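Local coordinates for protein crustacyanin (PDB 1I4U) that binds the carotenoid astaxanthin as a lipocalin subunit of crustacyanin, the complex that gives the lobster carapace its blue colour, at residues Thr25-Arg28 with Asn29-Ala32; Asn141-Asp144 with Gln145-Lys148; Ala152-Asn156 with Ile157-Thr161; Cys173-Asp176 with Thr177-Thr180. All coordinates share one frame; numbering follows the deposited sequence.

Interaction 1 of 4, residues Thr25-Arg28 with Asn29-Ala32; sequences TPNR and NSYA
Arg-28 and Tyr-31 meet through the backbone in the short helical turn that leads into strand 33-41. Tyr-31 N gives a hydrogen bond to Arg-28 O at 3.0 Å. The donor stands above the carbonyl plane, 66° out of it, as in a tight turn. Three weak bonds surround this one. Asn-27 O receives Ser-30 N at 2.9 Å and Tyr-31 N at 3.3 Å, and Ala-32 N reaches Arg-28 O at 3.3 Å.

A water molecule ties the outer side together. It donates to Pro-26 O at 3.0 Å and accepts from Asn-29 N and, at 3.3 Å, from Asn-29 ND2.

Side chains meet mainly backbone atoms across the turn. Tyr-31 CB rests on Arg-28 O at 3.5 Å. CG of Tyr-31 lies anti to the backbone N (chi1 -165°), and the ring leads away to meet Trp-35 of strand 33-41. The Arg-28 chain bends at chi2 (-57°) and makes a cation-pi contact with Trp-21 of helix 17-24. Asn-27 ND2 bonds back to Glu-23 O.

One sound bond, Tyr-31 N to Arg-28 O, and three weak ones therefore hold the turn, and a water bridges its outer side. The turn is probably held as much by its surroundings as by its own bonds.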
# COMPACT_ATOMS: atom_id res chain seq x y z
N THR A 25 -11.73 19.50 3.35
CA THR A 25 -11.52 19.97 1.96
C THR A 25 -11.33 21.47 1.86
O THR A 25 -10.47 21.91 1.09
CB THR A 25 -12.68 19.49 1.08
OG1 THR A 25 -12.63 18.06 1.03
CG2 THR A 25 -12.45 19.98 -0.33
N PRO A 26 -12.06 22.32 2.58
CA PRO A 26 -11.83 23.76 2.46
C PRO A 26 -10.52 24.26 3.05
O PRO A 26 -10.26 25.44 2.83
CB PRO A 26 -12.98 24.42 3.27
CG PRO A 26 -13.99 23.34 3.30
CD PRO A 26 -13.20 22.08 3.49
N ASN A 27 -9.81 23.40 3.76
CA ASN A 27 -8.72 23.85 4.62
C ASN A 27 -7.39 23.34 4.16
O ASN A 27 -6.43 23.34 4.95
CB ASN A 27 -9.00 23.45 6.08
CG ASN A 27 -10.03 24.38 6.70
OD1 ASN A 27 -9.91 25.62 6.66
ND2 ASN A 27 -11.09 23.82 7.28
N ARG A 28 -7.26 22.89 2.92
CA ARG A 28 -6.01 22.19 2.55
C ARG A 28 -4.81 23.10 2.71
O ARG A 28 -3.74 22.69 3.13
CB ARG A 28 -6.11 21.71 1.11
CG ARG A 28 -7.21 20.69 0.81
CD ARG A 28 -7.09 19.45 1.67
NE ARG A 28 -8.12 18.48 1.23
CZ ARG A 28 -8.35 17.37 1.91
NH1 ARG A 28 -7.63 17.13 3.01
NH2 ARG A 28 -9.27 16.52 1.51
N ASN A 29 -4.97 24.39 2.39
CA ASN A 29 -3.82 25.29 2.46
C ASN A 29 -3.39 25.42 3.89
O ASN A 29 -2.21 25.58 4.21
CB ASN A 29 -4.25 26.61 1.85
CG ASN A 29 -4.07 26.67 0.34
OD1 ASN A 29 -2.93 26.67 -0.14
ND2 ASN A 29 -5.17 26.73 -0.42
N SER A 30 -4.35 25.37 4.82
CA SER A 30 -3.97 25.48 6.23
C SER A 30 -3.26 24.23 6.75
O SER A 30 -2.66 24.31 7.83
CB SER A 30 -5.20 25.79 7.08
OG SER A 30 -5.70 27.10 6.79
N TYR A 31 -3.38 23.12 6.06
CA TYR A 31 -2.69 21.89 6.43
C TYR A 31 -1.27 21.80 5.87
O TYR A 31 -0.47 20.96 6.27
CB TYR A 31 -3.52 20.67 5.98
CG TYR A 31 -3.08 19.38 6.62
CD1 TYR A 31 -3.32 19.05 7.95
CD2 TYR A 31 -2.41 18.44 5.83
CE1 TYR A 31 -2.91 17.86 8.49
CE2 TYR A 31 -2.01 17.25 6.40
CZ TYR A 31 -2.25 16.95 7.72
OH TYR A 31 -1.81 15.75 8.24
N ALA A 32 -0.99 22.70 4.93
CA ALA A 32 0.35 22.71 4.31
C ALA A 32 1.38 23.26 5.30
O ALA A 32 1.08 23.66 6.41
CB ALA A 32 0.34 23.46 3.02
O HOH W 1 -7.51 25.65 1.57

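Interaction 2 of 4, residues Asn141-Asp144 with Gln145-Lys148; sequences NLAD and QYVK
Leu-142 packs against Tyr-146 and Val-147 where the chain enters helix 144-156, with Ala-143 at the N-cap position. This is the close-packed side. Leu-142 CD1 lies 3.7 Å from Tyr-146 CB, the two side chains crossing at about a right angle. Its other branch, CD2, meets Val-147 CG2 at 3.8 Å. CG of Leu-142 is anti to the backbone N (chi1 -173°), which carries both methyls to the first turn of the helix. Leu-142 and Val-147 also touch Phe-38 of strand 33-41. Ala-143 CB approaches Tyr-146 CD2 obliquely at 3.9 Å.

Backbone bonds start the helix. Val-147 N points almost straight at Ala-143 O (3.2 Å, 172°), in the carbonyl plane, and Lys-148 N bonds to Asp-144 O at 2.9 Å.

The solvent side is looser. Gln-145 CG sits over one face of the Tyr-146 ring. Lys-148 bends at chi4 (65°) and brings NZ to 3.3 Å from Asp-144 CB. Lys-148 NZ stays 4.0 Å from Asp-144 OD2, beyond a salt bridge.

The helix start is thus fixed by apolar packing toward the barrel and by straight backbone bonds. The acid and the lysine probably add only a mild electrostatic attraction at the surface.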
# COMPACT_ATOMS: atom_id res chain seq x y z
N ASN A 141 8.22 20.06 19.95
CA ASN A 141 7.52 19.63 21.14
C ASN A 141 6.02 19.68 20.93
O ASN A 141 5.55 20.35 19.99
CB ASN A 141 7.93 20.54 22.31
CG ASN A 141 9.42 20.44 22.63
OD1 ASN A 141 9.86 19.38 23.05
ND2 ASN A 141 10.17 21.51 22.45
N LEU A 142 5.25 19.01 21.76
CA LEU A 142 3.80 19.15 21.74
C LEU A 142 3.29 19.07 23.17
O LEU A 142 3.55 18.07 23.84
CB LEU A 142 3.16 18.06 20.88
CG LEU A 142 1.65 18.24 20.65
CD1 LEU A 142 1.38 19.51 19.92
CD2 LEU A 142 1.13 17.02 19.89
N ALA A 143 2.61 20.15 23.56
CA ALA A 143 2.00 20.24 24.88
C ALA A 143 1.00 19.13 25.16
O ALA A 143 0.33 18.64 24.28
CB ALA A 143 1.35 21.60 25.05
N ASP A 144 0.92 18.71 26.42
CA ASP A 144 0.08 17.61 26.84
C ASP A 144 -1.35 17.93 26.47
O ASP A 144 -2.03 17.00 26.14
CB ASP A 144 0.28 17.37 28.34
CG ASP A 144 1.58 16.75 28.78
OD1 ASP A 144 2.58 16.57 28.05
OD2 ASP A 144 1.66 16.38 29.99
N GLN A 145 -1.79 19.20 26.45
CA GLN A 145 -3.21 19.37 26.16
C GLN A 145 -3.57 18.87 24.77
O GLN A 145 -4.66 18.38 24.56
CB GLN A 145 -3.77 20.79 26.23
CG GLN A 145 -3.10 21.80 25.33
CD GLN A 145 -3.57 23.23 25.52
OE1 GLN A 145 -4.78 23.43 25.55
NE2 GLN A 145 -2.58 24.11 25.64
N TYR A 146 -2.64 19.04 23.84
CA TYR A 146 -2.87 18.58 22.49
C TYR A 146 -2.67 17.08 22.32
O TYR A 146 -3.43 16.44 21.58
CB TYR A 146 -1.94 19.34 21.48
CG TYR A 146 -2.10 20.84 21.60
CD1 TYR A 146 -3.32 21.46 21.40
CD2 TYR A 146 -1.05 21.66 21.97
CE1 TYR A 146 -3.53 22.81 21.51
CE2 TYR A 146 -1.24 23.05 22.10
CZ TYR A 146 -2.46 23.60 21.86
OH TYR A 146 -2.62 24.95 22.00
N VAL A 147 -1.64 16.54 22.98
CA VAL A 147 -1.43 15.10 23.02
C VAL A 147 -2.69 14.42 23.51
O VAL A 147 -3.09 13.42 22.93
CB VAL A 147 -0.21 14.68 23.89
CG1 VAL A 147 -0.11 13.16 23.99
CG2 VAL A 147 1.04 15.35 23.31
N LYS A 148 -3.32 14.93 24.55
CA LYS A 148 -4.52 14.32 25.12
C LYS A 148 -5.71 14.38 24.16
O LYS A 148 -6.57 13.49 24.16
CB LYS A 148 -4.89 15.05 26.41
CG LYS A 148 -4.12 14.77 27.68
CD LYS A 148 -4.53 15.80 28.75
CE LYS A 148 -3.77 15.75 30.05
NZ LYS A 148 -2.33 16.08 29.96

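Interaction 3 of 4, residues Ala152-Asn156 with Ile157-Thr161; sequences AAFKN and INVDT
A positive phi at Asn-158 (61°) turns the chain back at the end of helix 144-156 and brings Val-159 and Thr-161 against Phe-154 and Lys-155. Lys-155 is itself bent at chi3 and chi4 (chi4 23°), which brings NZ beside the Thr-161 side chain.

The turn is a Schellman motif with Asn-158 as C-prime residue. Val-159 N bonds to Phe-154 O at 3.0 Å, and Asn-158 N to Lys-155 O at 2.9 Å. Phe-154 O also accepts Ile-157 N at 3.1 Å. Its two donors come from opposite faces of the carbonyl plane: Ile-157 N stands 65° out of it and Val-159 N is tilted less. Ile-157 CG1 packs on this doubly bonded carbonyl, 3.4 Å from Phe-154 O.

Apolar groups close over the turn. Phe-154 CB touches Thr-161 CG2 at 3.8 Å and Val-159 CB at 4.0 Å. Beyond them, Phe-154 meets the ring of Phe-164, and Val-159 touches Tyr-119 of strand 115-123.

On the outer side a water accepts from Lys-155 NZ and, at 2.9 Å, from Thr-161 N. Lys-155 NZ also has a long, weak ion pair with Glu-151.

The returning backbone therefore satisfies the carbonyls of Phe-154 and Lys-155. Phe-154, Ile-157 and Val-159 pack on the barrel side, and a water joins lysine to backbone on the polar side.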
# COMPACT_ATOMS: atom_id res chain seq x y z
N ALA A 152 -7.62 11.02 23.06
CA ALA A 152 -9.07 10.85 23.09
C ALA A 152 -9.57 10.34 21.76
O ALA A 152 -10.37 9.42 21.66
CB ALA A 152 -9.78 12.13 23.49
N ALA A 153 -9.05 10.95 20.69
CA ALA A 153 -9.51 10.61 19.34
C ALA A 153 -9.21 9.16 19.00
O ALA A 153 -10.02 8.46 18.40
CB ALA A 153 -8.90 11.52 18.28
N PHE A 154 -8.01 8.71 19.38
CA PHE A 154 -7.67 7.33 19.08
C PHE A 154 -8.42 6.35 19.98
O PHE A 154 -8.83 5.29 19.48
CB PHE A 154 -6.16 7.19 19.20
CG PHE A 154 -5.38 7.84 18.06
CD1 PHE A 154 -5.50 7.32 16.80
CD2 PHE A 154 -4.57 8.94 18.24
CE1 PHE A 154 -4.80 7.87 15.74
CE2 PHE A 154 -3.87 9.49 17.20
CZ PHE A 154 -4.03 9.03 15.93
N LYS A 155 -8.61 6.70 21.24
CA LYS A 155 -9.41 5.83 22.12
C LYS A 155 -10.81 5.70 21.59
O LYS A 155 -11.44 4.63 21.67
CB LYS A 155 -9.41 6.39 23.52
CG LYS A 155 -8.16 6.09 24.35
CD LYS A 155 -8.20 6.91 25.59
CE LYS A 155 -7.62 6.46 26.88
NZ LYS A 155 -6.57 5.43 26.81
N ASN A 156 -11.31 6.77 21.02
CA ASN A 156 -12.67 6.77 20.48
C ASN A 156 -12.86 5.78 19.33
O ASN A 156 -14.00 5.38 19.06
CB ASN A 156 -13.07 8.18 20.03
CG ASN A 156 -14.47 8.35 19.52
OD1 ASN A 156 -15.48 8.31 20.24
ND2 ASN A 156 -14.64 8.61 18.24
N ILE A 157 -11.78 5.39 18.66
CA ILE A 157 -11.87 4.40 17.58
C ILE A 157 -11.17 3.11 17.97
O ILE A 157 -10.75 2.27 17.19
CB ILE A 157 -11.36 4.98 16.24
CG1 ILE A 157 -9.90 5.46 16.22
CG2 ILE A 157 -12.28 6.11 15.82
CD1 ILE A 157 -9.26 5.45 14.85
N ASN A 158 -11.11 2.94 19.30
CA ASN A 158 -10.62 1.70 19.83
C ASN A 158 -9.20 1.31 19.48
O ASN A 158 -8.83 0.14 19.37
CB ASN A 158 -11.60 0.59 19.36
CG ASN A 158 -12.17 0.06 20.67
OD1 ASN A 158 -12.61 0.90 21.45
ND2 ASN A 158 -12.08 -1.26 20.81
N VAL A 159 -8.38 2.35 19.36
CA VAL A 159 -6.93 2.21 19.26
C VAL A 159 -6.27 2.26 20.64
O VAL A 159 -6.59 3.22 21.34
CB VAL A 159 -6.35 3.26 18.29
CG1 VAL A 159 -4.82 3.33 18.36
CG2 VAL A 159 -6.78 2.92 16.86
N ASP A 160 -5.42 1.28 20.98
CA ASP A 160 -4.69 1.18 22.25
C ASP A 160 -3.60 2.22 22.25
O ASP A 160 -2.50 2.04 21.69
CB ASP A 160 -4.09 -0.22 22.48
CG ASP A 160 -3.48 -0.36 23.86
OD1 ASP A 160 -3.32 0.67 24.55
OD2 ASP A 160 -3.15 -1.50 24.30
N THR A 161 -3.89 3.35 22.89
CA THR A 161 -2.86 4.41 22.86
C THR A 161 -1.56 4.13 23.59
O THR A 161 -0.56 4.85 23.43
CB THR A 161 -3.45 5.73 23.37
OG1 THR A 161 -3.93 5.53 24.70
CG2 THR A 161 -4.61 6.09 22.47
O HOH W 2 -6.00 3.11 24.80

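Interaction 4 of 4, residues Cys173-Asp176 with Thr177-Thr180; sequences CPYD and TQKT
Helix 175-178 is a short turn near the C-terminus, begun by Pro-174 at the N-cap position and tied to the barrel by the disulfide of Cys-173 with Cys-51. Pro-174 is also the centre of an inverse gamma turn. Gln-178 N bonds to Pro-174 O at 2.9 Å, nearly in line with the carbonyl, and Lys-179 N bonds to Tyr-175 O at 2.9 Å.

The inner side is formed by Gln-178. Its extended chain runs beside Tyr-175, pointing the same way, with ring and amide planes 61° apart. NE2 lies at the ring edge, 3.9 Å from Tyr-175 CD1, and is held by Cys-51 O and Thr-68 OG1. Gln-178 OE1 is set against Pro-174 CD at 3.4 Å. Tyr-175 OH bonds to Gln-169 and Gly-170, and Cys-173 CB lies over the rim of one face of its ring.

The outer side carries a salt bridge. Lys-179 NZ reaches Asp-176 OD1 at 2.8 Å from above the carboxylate plane, 65° out of it. CG of Lys-179 sits between the backbone N and carbonyl carbon (chi1 80°), and the straight chain beyond lies along Asp-176. Thr-180 OG1 donates to Thr-177 O at 2.7 Å, which also takes Thr-180 N.

Gln-178 is thus gripped by its amide NH2, whereas its buried OE1 has no polar partner. Covalent and polar bonds hold the helix to the barrel, and an exposed ion pair flanks it.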
# COMPACT_ATOMS: atom_id res chain seq x y z
N CYS A 173 18.45 17.78 16.49
CA CYS A 173 18.11 17.47 15.10
C CYS A 173 18.65 18.52 14.15
O CYS A 173 18.47 19.72 14.41
CB CYS A 173 16.60 17.42 14.93
SG CYS A 173 15.84 16.02 15.77
N PRO A 174 19.26 18.11 13.05
CA PRO A 174 19.82 19.05 12.07
C PRO A 174 18.76 19.52 11.08
O PRO A 174 18.88 19.34 9.85
CB PRO A 174 20.92 18.25 11.40
CG PRO A 174 20.33 16.87 11.35
CD PRO A 174 19.58 16.73 12.65
N TYR A 175 17.73 20.18 11.57
CA TYR A 175 16.60 20.55 10.72
C TYR A 175 17.00 21.46 9.56
O TYR A 175 16.46 21.31 8.47
CB TYR A 175 15.54 21.20 11.59
CG TYR A 175 14.86 20.38 12.64
CD1 TYR A 175 14.28 19.14 12.41
CD2 TYR A 175 14.73 20.87 13.91
CE1 TYR A 175 13.63 18.42 13.41
CE2 TYR A 175 14.08 20.20 14.92
CZ TYR A 175 13.54 18.97 14.66
OH TYR A 175 12.88 18.35 15.70
N ASP A 176 17.91 22.39 9.81
CA ASP A 176 18.28 23.32 8.76
C ASP A 176 19.03 22.60 7.65
O ASP A 176 19.01 23.07 6.52
CB ASP A 176 19.07 24.49 9.34
CG ASP A 176 18.25 25.58 9.94
OD1 ASP A 176 17.02 25.54 9.86
OD2 ASP A 176 18.91 26.49 10.54
N THR A 177 19.73 21.51 7.96
CA THR A 177 20.34 20.69 6.95
C THR A 177 19.28 19.86 6.24
O THR A 177 19.27 19.73 5.01
CB THR A 177 21.43 19.80 7.58
OG1 THR A 177 22.40 20.63 8.23
CG2 THR A 177 22.16 19.01 6.53
N GLN A 178 18.39 19.24 7.03
CA GLN A 178 17.31 18.44 6.44
C GLN A 178 16.51 19.20 5.42
O GLN A 178 16.16 18.66 4.38
CB GLN A 178 16.36 17.99 7.57
CG GLN A 178 16.96 16.99 8.50
CD GLN A 178 16.15 16.66 9.75
OE1 GLN A 178 16.71 16.51 10.84
NE2 GLN A 178 14.84 16.53 9.56
N LYS A 179 16.24 20.46 5.68
CA LYS A 179 15.36 21.23 4.80
C LYS A 179 16.05 21.53 3.49
O LYS A 179 15.33 22.00 2.59
CB LYS A 179 14.83 22.43 5.57
CG LYS A 179 15.75 23.59 5.69
CD LYS A 179 15.19 24.67 6.63
CE LYS A 179 16.15 25.89 6.57
NZ LYS A 179 15.94 26.86 7.68
N THR A 180 17.34 21.27 3.33
CA THR A 180 18.09 21.54 2.09
C THR A 180 18.37 20.26 1.33
O THR A 180 18.97 20.28 0.22
CB THR A 180 19.46 22.18 2.35
OG1 THR A 180 20.28 21.23 3.07
CG2 THR A 180 19.37 23.39 3.24

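Overall arrangement
The four contacts are local turns placed round the lipocalin barrel, and none packs on another. Interactions 2 and 3 are close neighbours along helix 144-156. Those two occupy the beginning and end of the helix, with centres about 16 Å apart, and both face the sheet. Interaction 1 comes just before strand 33-41, and its centre is about 22 Å from that of interaction 2. Phe-38 of the same strand packs under interaction 2. Interaction 4 lies near the C-terminus, across the chain's centre from interaction 3, their centres about 33 Å apart. Its nearest approach to interaction 2 is about 7 Å between atoms.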